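Local structure of In2-1 family protein, glutathione transferase lambda3 (Populus trichocarpa, 4PQI) at residues A[8-13]-A[218-223]; A[135-139]-A[149-154]; A[138-142]-A[188-193]. The protein binds glutathione and, as a monomeric lambda-class glutathione transferase of land plants, probably catalyses thiol-transfer reactions that depend on it. All coordinates share one frame; numbering follows the deposited sequence.

Contact 1 (A[8-13]-A[218-223]); sequences DKSVPE and IEAYKQ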
loop_
_atom_site.group_PDB
_atom_site.type_symbol
_atom_site.label_atom_id
_atom_site.label_comp_id
_atom_site.label_asym_id
_atom_site.label_seq_id
_atom_site.Cartn_x
_atom_site.Cartn_y
_atom_site.Cartn_z
ATOM N N ASP A 8 -12.963 4.626 10.154
ATOM C CA ASP A 8 -11.734 3.891 10.469
ATOM C C ASP A 8 -11.848 3.100 11.779
ATOM O O ASP A 8 -12.189 3.656 12.810
ATOM C CB ASP A 8 -10.599 4.917 10.571
ATOM C CG ASP A 8 -9.227 4.295 10.649
ATOM O OD1 ASP A 8 -9.102 3.054 10.732
ATOM O OD2 ASP A 8 -8.252 5.073 10.626
ATOM N N LYS A 9 -11.549 1.807 11.746
ATOM C CA LYS A 9 -11.673 0.986 12.949
ATOM C C LYS A 9 -10.324 0.645 13.580
ATOM O O LYS A 9 -10.246 -0.182 14.488
ATOM C CB LYS A 9 -12.481 -0.287 12.670
ATOM C CG LYS A 9 -13.998 -0.092 12.716
ATOM C CD LYS A 9 -14.479 0.132 14.128
ATOM C CE LYS A 9 -15.975 0.388 14.179
ATOM N NZ LYS A 9 -16.431 0.662 15.575
ATOM N N SER A 10 -9.269 1.301 13.109
ATOM C CA SER A 10 -7.915 1.029 13.587
ATOM C C SER A 10 -7.693 1.584 14.979
ATOM O O SER A 10 -8.326 2.555 15.383
ATOM C CB SER A 10 -6.867 1.633 12.645
ATOM O OG SER A 10 -6.889 3.052 12.733
ATOM N N VAL A 11 -6.776 0.958 15.705
ATOM C CA VAL A 11 -6.310 1.482 16.982
ATOM C C VAL A 11 -4.778 1.597 16.946
ATOM O O VAL A 11 -4.124 0.932 16.132
ATOM C CB VAL A 11 -6.756 0.574 18.148
ATOM C CG1 VAL A 11 -8.276 0.618 18.304
ATOM C CG2 VAL A 11 -6.271 -0.862 17.937
ATOM N N PRO A 12 -4.204 2.464 17.801
ATOM C CA PRO A 12 -2.748 2.525 17.982
ATOM C C PRO A 12 -2.189 1.134 18.252
ATOM O O PRO A 12 -2.808 0.345 18.969
ATOM C CB PRO A 12 -2.587 3.427 19.213
ATOM C CG PRO A 12 -3.747 4.323 19.147
ATOM C CD PRO A 12 -4.886 3.513 18.574
ATOM N N GLU A 13 -1.046 0.826 17.653
ATOM C CA GLU A 13 -0.509 -0.515 17.740
ATOM C C GLU A 13 0.986 -0.500 18.049
ATOM O O GLU A 13 1.753 0.230 17.424
ATOM C CB GLU A 13 -0.774 -1.245 16.431
ATOM C CG GLU A 13 -0.330 -2.683 16.408
ATOM C CD GLU A 13 -0.730 -3.372 15.119
ATOM O OE1 GLU A 13 -0.617 -4.616 15.050
ATOM O OE2 GLU A 13 -1.146 -2.665 14.175
ATOM N N ILE A 218 -6.291 9.891 7.689
ATOM C CA ILE A 218 -6.777 8.603 8.143
ATOM C C ILE A 218 -5.743 7.868 8.996
ATOM O O ILE A 218 -4.661 7.529 8.522
ATOM C CB ILE A 218 -7.212 7.743 6.941
ATOM C CG1 ILE A 218 -8.241 8.511 6.097
ATOM C CG2 ILE A 218 -7.750 6.390 7.406
ATOM C CD1 ILE A 218 -8.549 7.858 4.777
ATOM N N GLU A 219 -6.094 7.628 10.256
ATOM C CA GLU A 219 -5.203 6.980 11.219
ATOM C C GLU A 219 -4.682 5.626 10.733
ATOM O O GLU A 219 -3.514 5.298 10.941
ATOM C CB GLU A 219 -5.911 6.799 12.563
ATOM C CG GLU A 219 -6.270 8.099 13.260
ATOM C CD GLU A 219 -5.047 8.943 13.570
ATOM O OE1 GLU A 219 -3.950 8.366 13.746
ATOM O OE2 GLU A 219 -5.178 10.185 13.627
ATOM N N ALA A 220 -5.547 4.849 10.091
ATOM C CA ALA A 220 -5.159 3.534 9.593
ATOM C C ALA A 220 -3.933 3.650 8.683
ATOM O O ALA A 220 -3.030 2.816 8.734
ATOM C CB ALA A 220 -6.315 2.891 8.850
ATOM N N TYR A 221 -3.904 4.700 7.866
ATOM C CA TYR A 221 -2.764 4.939 6.991
ATOM C C TYR A 221 -1.550 5.513 7.723
ATOM O O TYR A 221 -0.443 5.027 7.524
ATOM C CB TYR A 221 -3.140 5.852 5.826
ATOM C CG TYR A 221 -1.946 6.340 5.021
ATOM C CD1 TYR A 221 -1.101 5.442 4.375
ATOM C CD2 TYR A 221 -1.669 7.697 4.906
ATOM C CE1 TYR A 221 -0.016 5.882 3.632
ATOM C CE2 TYR A 221 -0.588 8.145 4.180
ATOM C CZ TYR A 221 0.235 7.231 3.539
ATOM O OH TYR A 221 1.311 7.685 2.813
ATOM N N LYS A 222 -1.759 6.548 8.546
ATOM C CA LYS A 222 -0.655 7.256 9.194
ATOM C C LYS A 222 0.236 6.315 9.990
ATOM O O LYS A 222 1.460 6.441 9.952
ATOM C CB LYS A 222 -1.171 8.385 10.098
ATOM C CG LYS A 222 -1.730 9.581 9.340
ATOM C CD LYS A 222 -1.988 10.765 10.269
ATOM C CE LYS A 222 -3.105 10.458 11.239
ATOM N NZ LYS A 222 -3.496 11.638 12.060
ATOM N N GLN A 223 -0.395 5.372 10.693
ATOM C CA GLN A 223 0.283 4.322 11.450
ATOM C C GLN A 223 1.284 3.481 10.646
ATOM O O GLN A 223 2.126 2.816 11.235
ATOM C CB GLN A 223 -0.757 3.378 12.075
ATOM C CG GLN A 223 -1.647 4.033 13.099
ATOM C CD GLN A 223 -2.620 3.067 13.733
ATOM O OE1 GLN A 223 -2.492 1.849 13.586
ATOM N NE2 GLN A 223 -3.608 3.607 14.448
HETATM O O HOH W 1 -8.717 7.903 10.871
#

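Contact 2 (A[135-139]-A[149-154]); sequences NGTVY and EAGPAF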
loop_
_atom_site.group_PDB
_atom_site.type_symbol
_atom_site.label_atom_id
_atom_site.label_comp_id
_atom_site.label_asym_id
_atom_site.label_seq_id
_atom_site.Cartn_x
_atom_site.Cartn_y
_atom_site.Cartn_z
ATOM N N ASN A 135 3.409 2.293 -11.730
ATOM C CA ASN A 135 4.713 2.051 -11.120
ATOM C C ASN A 135 5.781 1.897 -12.185
ATOM O O ASN A 135 6.878 2.429 -12.046
ATOM C CB ASN A 135 4.692 0.815 -10.215
ATOM C CG ASN A 135 3.932 1.049 -8.939
ATOM O OD1 ASN A 135 3.694 2.195 -8.547
ATOM N ND2 ASN A 135 3.558 -0.038 -8.266
ATOM N N GLY A 136 5.435 1.183 -13.255
ATOM C CA GLY A 136 6.349 0.948 -14.356
ATOM C C GLY A 136 6.824 2.242 -14.986
ATOM O O GLY A 136 7.998 2.393 -15.328
ATOM N N THR A 137 5.904 3.184 -15.131
ATOM C CA THR A 137 6.210 4.441 -15.789
ATOM C C THR A 137 7.109 5.330 -14.920
ATOM O O THR A 137 8.166 5.779 -15.384
ATOM C CB THR A 137 4.913 5.207 -16.178
ATOM O OG1 THR A 137 4.119 4.389 -17.047
ATOM C CG2 THR A 137 5.253 6.488 -16.901
ATOM N N VAL A 138 6.699 5.578 -13.673
ATOM C CA VAL A 138 7.441 6.504 -12.808
ATOM C C VAL A 138 8.807 5.948 -12.377
ATOM O O VAL A 138 9.808 6.662 -12.404
ATOM C CB VAL A 138 6.640 6.949 -11.561
ATOM C CG1 VAL A 138 7.422 8.011 -10.780
ATOM C CG2 VAL A 138 5.288 7.516 -11.948
ATOM N N TYR A 139 8.852 4.673 -12.000
ATOM C CA TYR A 139 10.099 4.083 -11.517
ATOM C C TYR A 139 11.163 3.905 -12.600
ATOM O O TYR A 139 12.329 3.656 -12.297
ATOM C CB TYR A 139 9.840 2.777 -10.754
ATOM C CG TYR A 139 9.344 3.012 -9.341
ATOM C CD1 TYR A 139 10.240 3.203 -8.296
ATOM C CD2 TYR A 139 7.982 3.056 -9.050
ATOM C CE1 TYR A 139 9.797 3.414 -7.003
ATOM C CE2 TYR A 139 7.528 3.283 -7.750
ATOM C CZ TYR A 139 8.444 3.457 -6.734
ATOM O OH TYR A 139 8.024 3.679 -5.442
ATOM N N GLU A 149 8.433 12.023 -18.709
ATOM C CA GLU A 149 8.494 10.599 -18.389
ATOM C C GLU A 149 7.563 10.188 -17.255
ATOM O O GLU A 149 6.839 9.209 -17.376
ATOM C CB GLU A 149 9.934 10.189 -18.075
ATOM C CG GLU A 149 10.901 10.403 -19.225
ATOM C CD GLU A 149 10.623 9.490 -20.408
ATOM O OE1 GLU A 149 10.033 8.401 -20.207
ATOM O OE2 GLU A 149 11.003 9.862 -21.542
ATOM N N ALA A 150 7.579 10.937 -16.158
ATOM C CA ALA A 150 6.736 10.618 -15.005
ATOM C C ALA A 150 5.425 11.402 -15.018
ATOM O O ALA A 150 4.406 10.930 -14.516
ATOM C CB ALA A 150 7.490 10.880 -13.709
ATOM N N GLY A 151 5.466 12.610 -15.582
ATOM C CA GLY A 151 4.296 13.471 -15.633
ATOM C C GLY A 151 2.994 12.824 -16.100
ATOM O O GLY A 151 1.968 12.952 -15.432
ATOM N N PRO A 152 3.023 12.127 -17.252
ATOM C CA PRO A 152 1.796 11.508 -17.775
ATOM C C PRO A 152 1.152 10.524 -16.793
ATOM O O PRO A 152 -0.072 10.362 -16.797
ATOM C CB PRO A 152 2.291 10.777 -19.027
ATOM C CG PRO A 152 3.431 11.637 -19.502
ATOM C CD PRO A 152 4.127 12.050 -18.233
ATOM N N ALA A 153 1.961 9.886 -15.954
ATOM C CA ALA A 153 1.423 8.935 -14.992
ATOM C C ALA A 153 0.726 9.643 -13.827
ATOM O O ALA A 153 -0.350 9.226 -13.400
ATOM C CB ALA A 153 2.507 7.960 -14.512
ATOM N N PHE A 154 1.320 10.720 -13.317
ATOM C CA PHE A 154 0.619 11.542 -12.331
ATOM C C PHE A 154 -0.595 12.257 -12.938
ATOM O O PHE A 154 -1.594 12.475 -12.250
ATOM C CB PHE A 154 1.572 12.524 -11.636
ATOM C CG PHE A 154 2.609 11.838 -10.792
ATOM C CD1 PHE A 154 2.248 11.217 -9.592
ATOM C CD2 PHE A 154 3.933 11.765 -11.213
ATOM C CE1 PHE A 154 3.200 10.556 -8.819
ATOM C CE2 PHE A 154 4.888 11.117 -10.444
ATOM C CZ PHE A 154 4.523 10.505 -9.250
#

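Contact 3 (A[138-142]-A[188-193]); sequences VYTAF and RLNIFL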
loop_
_atom_site.group_PDB
_atom_site.type_symbol
_atom_site.label_atom_id
_atom_site.label_comp_id
_atom_site.label_asym_id
_atom_site.label_seq_id
_atom_site.Cartn_x
_atom_site.Cartn_y
_atom_site.Cartn_z
ATOM N N VAL A 138 6.699 5.578 -13.673
ATOM C CA VAL A 138 7.441 6.504 -12.808
ATOM C C VAL A 138 8.807 5.948 -12.377
ATOM O O VAL A 138 9.808 6.662 -12.404
ATOM C CB VAL A 138 6.640 6.949 -11.561
ATOM C CG1 VAL A 138 7.422 8.011 -10.780
ATOM C CG2 VAL A 138 5.288 7.516 -11.948
ATOM N N TYR A 139 8.852 4.673 -12.000
ATOM C CA TYR A 139 10.099 4.083 -11.517
ATOM C C TYR A 139 11.163 3.905 -12.600
ATOM O O TYR A 139 12.329 3.656 -12.297
ATOM C CB TYR A 139 9.840 2.777 -10.754
ATOM C CG TYR A 139 9.344 3.012 -9.341
ATOM C CD1 TYR A 139 10.240 3.203 -8.296
ATOM C CD2 TYR A 139 7.982 3.056 -9.050
ATOM C CE1 TYR A 139 9.797 3.414 -7.003
ATOM C CE2 TYR A 139 7.528 3.283 -7.750
ATOM C CZ TYR A 139 8.444 3.457 -6.734
ATOM O OH TYR A 139 8.024 3.679 -5.442
ATOM N N THR A 140 10.775 4.060 -13.859
ATOM C CA THR A 140 11.741 4.026 -14.953
ATOM C C THR A 140 12.013 5.423 -15.510
ATOM O O THR A 140 12.608 5.565 -16.576
ATOM C CB THR A 140 11.270 3.106 -16.105
ATOM O OG1 THR A 140 9.996 3.552 -16.594
ATOM C CG2 THR A 140 11.138 1.672 -15.623
ATOM N N ALA A 141 11.581 6.452 -14.789
ATOM C CA ALA A 141 11.678 7.824 -15.297
ATOM C C ALA A 141 12.826 8.641 -14.682
ATOM O O ALA A 141 13.074 9.784 -15.090
ATOM C CB ALA A 141 10.357 8.543 -15.092
ATOM N N PHE A 142 13.528 8.049 -13.718
ATOM C CA PHE A 142 14.482 8.791 -12.898
ATOM C C PHE A 142 15.651 9.352 -13.681
ATOM O O PHE A 142 16.237 10.358 -13.280
ATOM C CB PHE A 142 14.977 7.944 -11.725
ATOM C CG PHE A 142 13.880 7.478 -10.824
ATOM C CD1 PHE A 142 12.791 8.292 -10.563
ATOM C CD2 PHE A 142 13.914 6.213 -10.267
ATOM C CE1 PHE A 142 11.769 7.858 -9.748
ATOM C CE2 PHE A 142 12.891 5.770 -9.449
ATOM C CZ PHE A 142 11.818 6.590 -9.189
ATOM N N ARG A 188 5.992 7.520 -1.370
ATOM C CA ARG A 188 7.435 7.410 -1.561
ATOM C C ARG A 188 7.914 8.241 -2.750
ATOM O O ARG A 188 8.931 8.912 -2.671
ATOM C CB ARG A 188 7.835 5.945 -1.728
ATOM C CG ARG A 188 7.631 5.138 -0.469
ATOM C CD ARG A 188 7.605 3.649 -0.759
ATOM N NE ARG A 188 7.608 2.868 0.474
ATOM C CZ ARG A 188 6.556 2.752 1.278
ATOM N NH1 ARG A 188 5.420 3.373 0.976
ATOM N NH2 ARG A 188 6.639 2.021 2.383
ATOM N N LEU A 189 7.165 8.199 -3.847
ATOM C CA LEU A 189 7.514 8.964 -5.038
ATOM C C LEU A 189 7.533 10.466 -4.750
ATOM O O LEU A 189 8.432 11.179 -5.197
ATOM C CB LEU A 189 6.572 8.630 -6.202
ATOM C CG LEU A 189 6.770 7.219 -6.788
ATOM C CD1 LEU A 189 5.660 6.897 -7.783
ATOM C CD2 LEU A 189 8.145 7.050 -7.435
ATOM N N ASN A 190 6.546 10.930 -3.987
ATOM C CA ASN A 190 6.437 12.332 -3.635
ATOM C C ASN A 190 7.710 12.792 -2.924
ATOM O O ASN A 190 8.311 13.812 -3.285
ATOM C CB ASN A 190 5.212 12.557 -2.746
ATOM C CG ASN A 190 4.865 14.018 -2.590
ATOM O OD1 ASN A 190 5.467 14.884 -3.232
ATOM N ND2 ASN A 190 3.877 14.304 -1.751
ATOM N N ILE A 191 8.134 12.023 -1.925
ATOM C CA ILE A 191 9.346 12.359 -1.172
ATOM C C ILE A 191 10.603 12.297 -2.037
ATOM O O ILE A 191 11.449 13.207 -1.992
ATOM C CB ILE A 191 9.533 11.425 0.036
ATOM C CG1 ILE A 191 8.313 11.477 0.953
ATOM C CG2 ILE A 191 10.776 11.798 0.821
ATOM C CD1 ILE A 191 8.300 10.364 1.990
ATOM N N PHE A 192 10.727 11.228 -2.823
ATOM C CA PHE A 192 11.944 10.998 -3.601
ATOM C C PHE A 192 12.132 12.046 -4.693
ATOM O O PHE A 192 13.199 12.654 -4.794
ATOM C CB PHE A 192 11.970 9.584 -4.184
ATOM C CG PHE A 192 13.234 9.250 -4.942
ATOM C CD1 PHE A 192 14.487 9.390 -4.343
ATOM C CD2 PHE A 192 13.170 8.765 -6.243
ATOM C CE1 PHE A 192 15.649 9.068 -5.035
ATOM C CE2 PHE A 192 14.329 8.442 -6.940
ATOM C CZ PHE A 192 15.569 8.590 -6.337
ATOM N N LEU A 193 11.092 12.266 -5.492
ATOM C CA LEU A 193 11.149 13.223 -6.605
ATOM C C LEU A 193 11.409 14.658 -6.136
ATOM O O LEU A 193 12.188 15.398 -6.747
ATOM C CB LEU A 193 9.848 13.165 -7.411
ATOM C CG LEU A 193 9.632 11.870 -8.192
ATOM C CD1 LEU A 193 8.205 11.757 -8.749
ATOM C CD2 LEU A 193 10.657 11.763 -9.304
#

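Contact 1 (A[8-13]-A[218-223])
The carboxylate of D8 faces the first turn of helix 219-222 and divides its two oxygens between the segments. OD2 turns its syn lone pair to the backbone N-H of A220, with D8 OD2 and A220 N 2.8 Å apart and a somewhat bent N-H...O angle of 143°. A water accepts from E219 N and donates to the same D8 OD2, and thus one oxygen answers two N-H groups at the helix start, one of them through the water. I218 at the N-cap position has no polar side-chain atom to offer; its CG2 lies 3.5 Å from D8 OD2. A chi1 of -170° turns the D8 carboxylate away from its own N and out over A220, whose CB lies 3.4 Å from D8 OD1; alanine is small enough to allow this approach. OD1, the other oxygen, accepts from S10 OG and S10 N, both tilted out of the carboxylate plane toward the same face. Without the carboxylate, as with an alanine here, the A220 N-H and the water would probably lose their acceptor and the S10 hydroxyl would be freer to turn. Farther along, the Q223 side chain, extended beyond CG, lies against V11 and P12. D8 also touches F53 of helix 42-54. The bond from S10 N makes an Asx turn, here set against the N-terminal end of a short helix, where the helix dipole is likely to favour an acidic group.

Contact 2 (A[135-139]-A[149-154])
A chi1 of -175° sets CG1 of V138 opposite its backbone N and spreads the two methyls across the start of helix 151-160. CG2 of V138 meets A153 CB at 3.8 Å, and CG1 comes within 4.1 Å of A150 CB. Just before it, T137 takes chi1 -59°, which sends its methyl out toward the 149-154 side and keeps OG1 beside its own backbone, bonded to the carbonyl of K133 one turn earlier. Threonine suits this border: the hydroxyl is satisfied within its helix, while T137 CG2 lies 3.2 Å from E149 O and 3.9 Å from A153 CB. The F154 ring crosses the V138 side chain at about a right angle, its CE2 atom 3.9 Å from V138 CG2; its two methyls let the branched valine touch the ring and both alanines. The small A150 lets the backbones come close, with V138 CA and A150 CA only 4.7 Å apart. Apart from the methyl of T137 against the E149 carbonyl, the contact is apolar. It joins the last turn of helix 118-139 to the beginning of helix 151-160 in the all-helical C-terminal domain of the GST fold. F154 also stacks edge-to-face with F134 of the long helix, and L189 of helix 177-197 lies against V138.

Contact 3 (A[138-142]-A[188-193])
Both faces of the F142 ring are occupied. CE2 of F192 stands 3.7 Å above its centre on one side, and V138 O lies over the rim of the other, at 3.5 Å from the plane. V138 O is the acceptor of the A141 N-H, a bond of the turn that follows the helix. F192 comes edge-on, the two planes at 84° and the centroids 5.0 Å apart, which makes a T-shaped stack; a chi1 of -177° points the F192 ring at F142. Around the rim of F142, near its plane, sit the methyls L193 CD2 and L189 CD2, the former 4.1 Å from F142 CE1. The Y139 ring receives L189 CD2 over one face, a CH-pi contact 3.9 Å from the centroid. The same methyl meets V138 CG1 at 3.6 Å, the two aliphatic side chains reaching toward each other tip to tip. Leucine, forked and flexible, can thus touch a valine and two rings at once. Y139 carries its polar end past this apolar patch to the hydroxyl of Y235, to which it is hydrogen-bonded. R188 lends its aliphatic base; its guanidinium group leads away to Q45, P184 O and T40 O, and the side chain comes about 8 Å from the bound glutathione. Within the all-helical C-terminal domain of the GST fold, the contact joins the end of helix 118-139 and the turn after it to helix 177-197. Helix 228-239 adds Y235 and F239, edge-to-face with F192 and F142 respectively, and F154 of helix 151-160 packs against L189 and L193.

Contacts 2 and 3 both begin on the end of helix 118-139, overlap at V138, which touches both partners, and have centres about 8 Å apart. They set that helix against two helices consecutive in the chain, 151-160 and 177-197. F154 meets L189 and L193, and A141 meets E149 and A150, so the two are one continuous, largely apolar packing region that binds helices of the C-terminal domain to one another. Contact 1 lies elsewhere, its centre about 29 Å from that of contact 2 and 26 Å from that of contact 3. Enclosing both along the chain, it brings the N-terminal segment, beside helix 42-54 of the thioredoxin-like domain, onto the C-terminal helical part.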